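PDB 4OEV: putative peptide ABC-transport system periplasmic peptide-binding protein from Campylobacter jejuni, which binds nickel(II) outside the cytoplasm, here together with oxalate, for uptake by an ABC-type importer. Local coordinates for residues Ser204-Leu207 / Lys211-Ala214; Val258-Asn263 / Lys298-Asp303. All blocks are in the same frame, centred on the assembly; numbering follows the deposited sequence.

Contact 1 (Ser204-Leu207 / Lys211-Ala214); sequences SAEL and KIDA
E206 and L207, near the C-terminal end of helix 200-208, meet K211 and I212 where the chain turns out of the helix toward strand 214-216. This helix-to-strand turn belongs to the solute-binding protein family 5 fold and lies away from the nickel site.

Backbone bonds close the turn. O of E206 accepts from N of K211 at 2.9 Å, with the donor in the carbonyl plane. The same O accepts from N of I212 at 3.3 Å, but this donor stands 58° out of that plane. One carbonyl thus holds two successive amides.

The apolar contacts centre on I212. It puts CG1 between its own N and carbonyl carbon (chi1 58°), and CG1 then presses on the helix backbone, 3.7 Å from N of L207. CD2 of L207 reaches past I212 to N of A214, 3.7 Å away. I212 also packs on I8 and A10 of strand 6-11.

E206 crosses I212 at about a right angle, with OE1 of E206 3.6 Å from CG2 of I212. A salt bridge to K195 holds that OE1. E206 and K211 cross obliquely, with K211 on the exposed side. CG of E206 lies 4.1 Å from CD of K211, but their charged ends do not touch. OD2 of D213 forms a salt bridge with K494 and accepts a hydrogen bond from N of I8.

A water bridges the two segments, giving one hydrogen to O of L207 and one to O of I212, each 2.9 Å away.

Contact 2 (Val258-Asn263 / Lys298-Asp303); sequences VRQALN and KIYKYD
Y300 lays its ring against helix 256-265, on the side that carries Q260 and N263. This is helix-to-loop packing in the solute-binding protein family 5 fold, away from the nickel site. The loop goes on into helix 304-313.

In the first shell, CB of N263 sits over one ring face in a CH-pi contact, 4.2 Å from the centroid of the Y300 ring. CB of N263 is nearest to CG of Y300, at 3.7 Å. Q260 meets the other end of the ring. Its CB comes obliquely to CE1 of Y300 at 3.9 Å, and its CG lies 3.5 Å from OH of Y300. Q260 CG is anti to its carbonyl carbon (chi1 -61°), and the extended chain runs alongside the hydroxyl.

No hydrogen bond joins the two segments. OH of Y300 bonds to the backbone O of Y449, whose ring stacks on Y300. Y264 meets the Y300 ring edge-to-face.

Two bonds hold the N263 amide. Its ND2 bonds to O of F454, and it also gives a nearly straight bond (169°) to O of R259 at 3.0 Å. That oxygen takes N of N263 from the opposite face of its carbonyl plane.

In the fold
Contacts 1 and 2 are separate sites of one chain, with centres about 41 Å apart and nearest atoms about 32 Å apart. Each pairs a helix with a loop, and both are largely buried. Contact 1 is local: three residues separate its segments, and backbone hydrogen bonds and a water hold the turn. Contact 2 spans 34 intervening residues and relies on side-chain packing around one aromatic ring. Contact 1 has an exposed lysine at its edge; none of the touching residues of contact 2 is exposed. The long strand 454-467 borders both, touching L207 and D213 in contact 1 and N263 in contact 2.

Contact 1 (Ser204-Leu207 / Lys211-Ala214)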
# COMPACT_ATOMS: atom_id res chain seq x y z
N SER A 204 12.46 17.70 3.28
CA SER A 204 12.92 18.31 4.52
C SER A 204 13.33 19.75 4.25
O SER A 204 12.94 20.71 4.98
CB SER A 204 14.08 17.44 5.06
OG SER A 204 14.49 17.88 6.33
N ALA A 205 14.06 19.94 3.17
CA ALA A 205 14.56 21.27 2.80
C ALA A 205 13.44 22.20 2.42
O ALA A 205 13.53 23.41 2.62
CB ALA A 205 15.51 21.17 1.66
N GLU A 206 12.41 21.65 1.77
CA GLU A 206 11.32 22.48 1.33
C GLU A 206 10.41 22.85 2.50
O GLU A 206 9.77 23.91 2.49
CB GLU A 206 10.55 21.81 0.19
CG GLU A 206 11.40 21.77 -1.08
CD GLU A 206 10.62 21.69 -2.36
OE1 GLU A 206 9.38 21.89 -2.35
OE2 GLU A 206 11.25 21.44 -3.40
N LEU A 207 10.36 22.02 3.52
CA LEU A 207 9.70 22.45 4.75
C LEU A 207 10.46 23.65 5.29
O LEU A 207 9.88 24.71 5.56
CB LEU A 207 9.67 21.34 5.79
CG LEU A 207 8.57 20.30 5.55
CD1 LEU A 207 8.79 19.04 6.40
CD2 LEU A 207 7.21 20.94 5.82
N LYS A 211 8.65 26.16 1.11
CA LYS A 211 8.08 25.81 -0.19
C LYS A 211 6.90 24.83 -0.08
O LYS A 211 6.08 24.71 -1.01
CB LYS A 211 9.17 25.21 -1.08
CG LYS A 211 9.98 26.24 -1.84
CD LYS A 211 11.27 25.62 -2.36
CE LYS A 211 11.88 26.45 -3.47
NZ LYS A 211 11.33 25.92 -4.75
N ILE A 212 6.82 24.13 1.04
CA ILE A 212 5.70 23.22 1.30
C ILE A 212 5.26 23.34 2.75
O ILE A 212 6.03 23.79 3.60
CB ILE A 212 6.04 21.73 0.97
CG1 ILE A 212 7.23 21.25 1.78
CG2 ILE A 212 6.34 21.55 -0.50
CD1 ILE A 212 7.57 19.70 1.54
N ASP A 213 4.02 22.94 3.03
CA ASP A 213 3.43 23.04 4.36
C ASP A 213 3.60 21.80 5.19
O ASP A 213 3.53 21.86 6.41
CB ASP A 213 1.91 23.32 4.26
CG ASP A 213 1.60 24.73 3.84
OD1 ASP A 213 2.14 25.66 4.47
OD2 ASP A 213 0.77 24.91 2.90
N ALA A 214 3.74 20.66 4.53
CA ALA A 214 3.75 19.36 5.21
C ALA A 214 4.37 18.30 4.33
O ALA A 214 4.22 18.36 3.11
CB ALA A 214 2.32 18.93 5.57
O HOH W 1 7.07 25.08 5.98

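Contact 2 (Val258-Asn263 / Lys298-Asp303)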
# COMPACT_ATOMS: atom_id res chain seq x y z
N VAL A 258 18.36 -21.95 1.71
CA VAL A 258 19.08 -20.67 1.55
C VAL A 258 18.23 -19.50 2.09
O VAL A 258 18.69 -18.66 2.85
CB VAL A 258 19.43 -20.43 0.08
CG1 VAL A 258 19.87 -18.95 -0.17
CG2 VAL A 258 20.48 -21.46 -0.40
N ARG A 259 16.95 -19.48 1.74
CA ARG A 259 16.08 -18.42 2.19
C ARG A 259 15.89 -18.49 3.72
O ARG A 259 15.88 -17.46 4.39
CB ARG A 259 14.72 -18.50 1.47
CG ARG A 259 14.76 -17.96 0.08
CD ARG A 259 13.42 -18.08 -0.56
NE ARG A 259 13.15 -19.43 -1.07
CZ ARG A 259 12.14 -20.21 -0.66
NH1 ARG A 259 12.00 -21.40 -1.24
NH2 ARG A 259 11.28 -19.82 0.31
N GLN A 260 15.80 -19.70 4.27
CA GLN A 260 15.70 -19.79 5.72
C GLN A 260 17.02 -19.32 6.38
O GLN A 260 17.04 -18.64 7.40
CB GLN A 260 15.41 -21.23 6.13
CG GLN A 260 14.10 -21.78 5.58
CD GLN A 260 13.93 -23.26 5.92
OE1 GLN A 260 14.86 -24.06 5.78
NE2 GLN A 260 12.73 -23.63 6.36
N ALA A 261 18.12 -19.70 5.78
CA ALA A 261 19.42 -19.32 6.34
C ALA A 261 19.56 -17.79 6.38
O ALA A 261 20.02 -17.22 7.38
CB ALA A 261 20.53 -19.96 5.55
N LEU A 262 19.18 -17.11 5.29
CA LEU A 262 19.28 -15.66 5.25
C LEU A 262 18.38 -14.99 6.30
O LEU A 262 18.73 -13.96 6.88
CB LEU A 262 18.94 -15.15 3.86
CG LEU A 262 19.91 -15.69 2.82
CD1 LEU A 262 19.47 -15.34 1.48
CD2 LEU A 262 21.33 -15.10 3.04
N ASN A 263 17.24 -15.61 6.58
CA ASN A 263 16.39 -15.12 7.67
C ASN A 263 17.09 -15.26 9.04
O ASN A 263 17.10 -14.31 9.81
CB ASN A 263 15.07 -15.84 7.67
CG ASN A 263 14.03 -15.11 6.82
OD1 ASN A 263 13.37 -14.19 7.30
ND2 ASN A 263 13.94 -15.48 5.55
N LYS A 298 5.32 -19.20 14.47
CA LYS A 298 6.74 -19.50 14.48
C LYS A 298 7.54 -18.33 13.91
O LYS A 298 7.01 -17.56 13.11
CB LYS A 298 7.01 -20.77 13.66
CG LYS A 298 6.72 -22.09 14.38
CD LYS A 298 6.98 -23.24 13.40
CE LYS A 298 6.70 -24.63 13.94
NZ LYS A 298 6.85 -25.60 12.78
N ILE A 299 8.78 -18.16 14.35
CA ILE A 299 9.64 -17.14 13.75
C ILE A 299 11.07 -17.64 13.55
O ILE A 299 11.51 -18.61 14.19
CB ILE A 299 9.72 -15.82 14.58
CG1 ILE A 299 10.58 -16.01 15.84
CG2 ILE A 299 8.33 -15.26 14.86
CD1 ILE A 299 10.87 -14.73 16.57
N TYR A 300 11.78 -16.90 12.70
CA TYR A 300 13.20 -17.12 12.52
C TYR A 300 13.94 -16.23 13.52
O TYR A 300 14.17 -15.05 13.24
CB TYR A 300 13.63 -16.79 11.07
CG TYR A 300 13.02 -17.76 10.08
CD1 TYR A 300 13.59 -19.02 9.89
CD2 TYR A 300 11.85 -17.44 9.37
CE1 TYR A 300 13.04 -19.94 9.01
CE2 TYR A 300 11.29 -18.37 8.46
CZ TYR A 300 11.89 -19.62 8.30
OH TYR A 300 11.38 -20.57 7.41
N LYS A 301 14.29 -16.77 14.70
CA LYS A 301 15.14 -16.02 15.64
C LYS A 301 16.50 -15.73 15.02
O LYS A 301 16.97 -16.49 14.18
CB LYS A 301 15.36 -16.78 16.93
CG LYS A 301 14.19 -16.84 17.86
CD LYS A 301 14.66 -17.25 19.27
CE LYS A 301 15.63 -18.45 19.25
NZ LYS A 301 16.01 -18.90 20.64
N TYR A 302 17.16 -14.68 15.47
CA TYR A 302 18.51 -14.40 15.01
C TYR A 302 19.44 -15.52 15.47
O TYR A 302 19.65 -15.68 16.66
CB TYR A 302 18.98 -13.04 15.54
CG TYR A 302 20.46 -12.77 15.34
CD1 TYR A 302 21.01 -12.75 14.08
CD2 TYR A 302 21.28 -12.51 16.42
CE1 TYR A 302 22.35 -12.49 13.89
CE2 TYR A 302 22.63 -12.23 16.24
CZ TYR A 302 23.15 -12.22 14.97
OH TYR A 302 24.49 -11.96 14.79
N ASP A 303 19.99 -16.30 14.54
CA ASP A 303 20.83 -17.47 14.88
C ASP A 303 21.81 -17.76 13.72
O ASP A 303 21.52 -18.57 12.82
CB ASP A 303 19.94 -18.69 15.15
CG ASP A 303 20.67 -19.84 15.82
OD1 ASP A 303 21.92 -19.92 15.81
OD2 ASP A 303 19.93 -20.69 16.35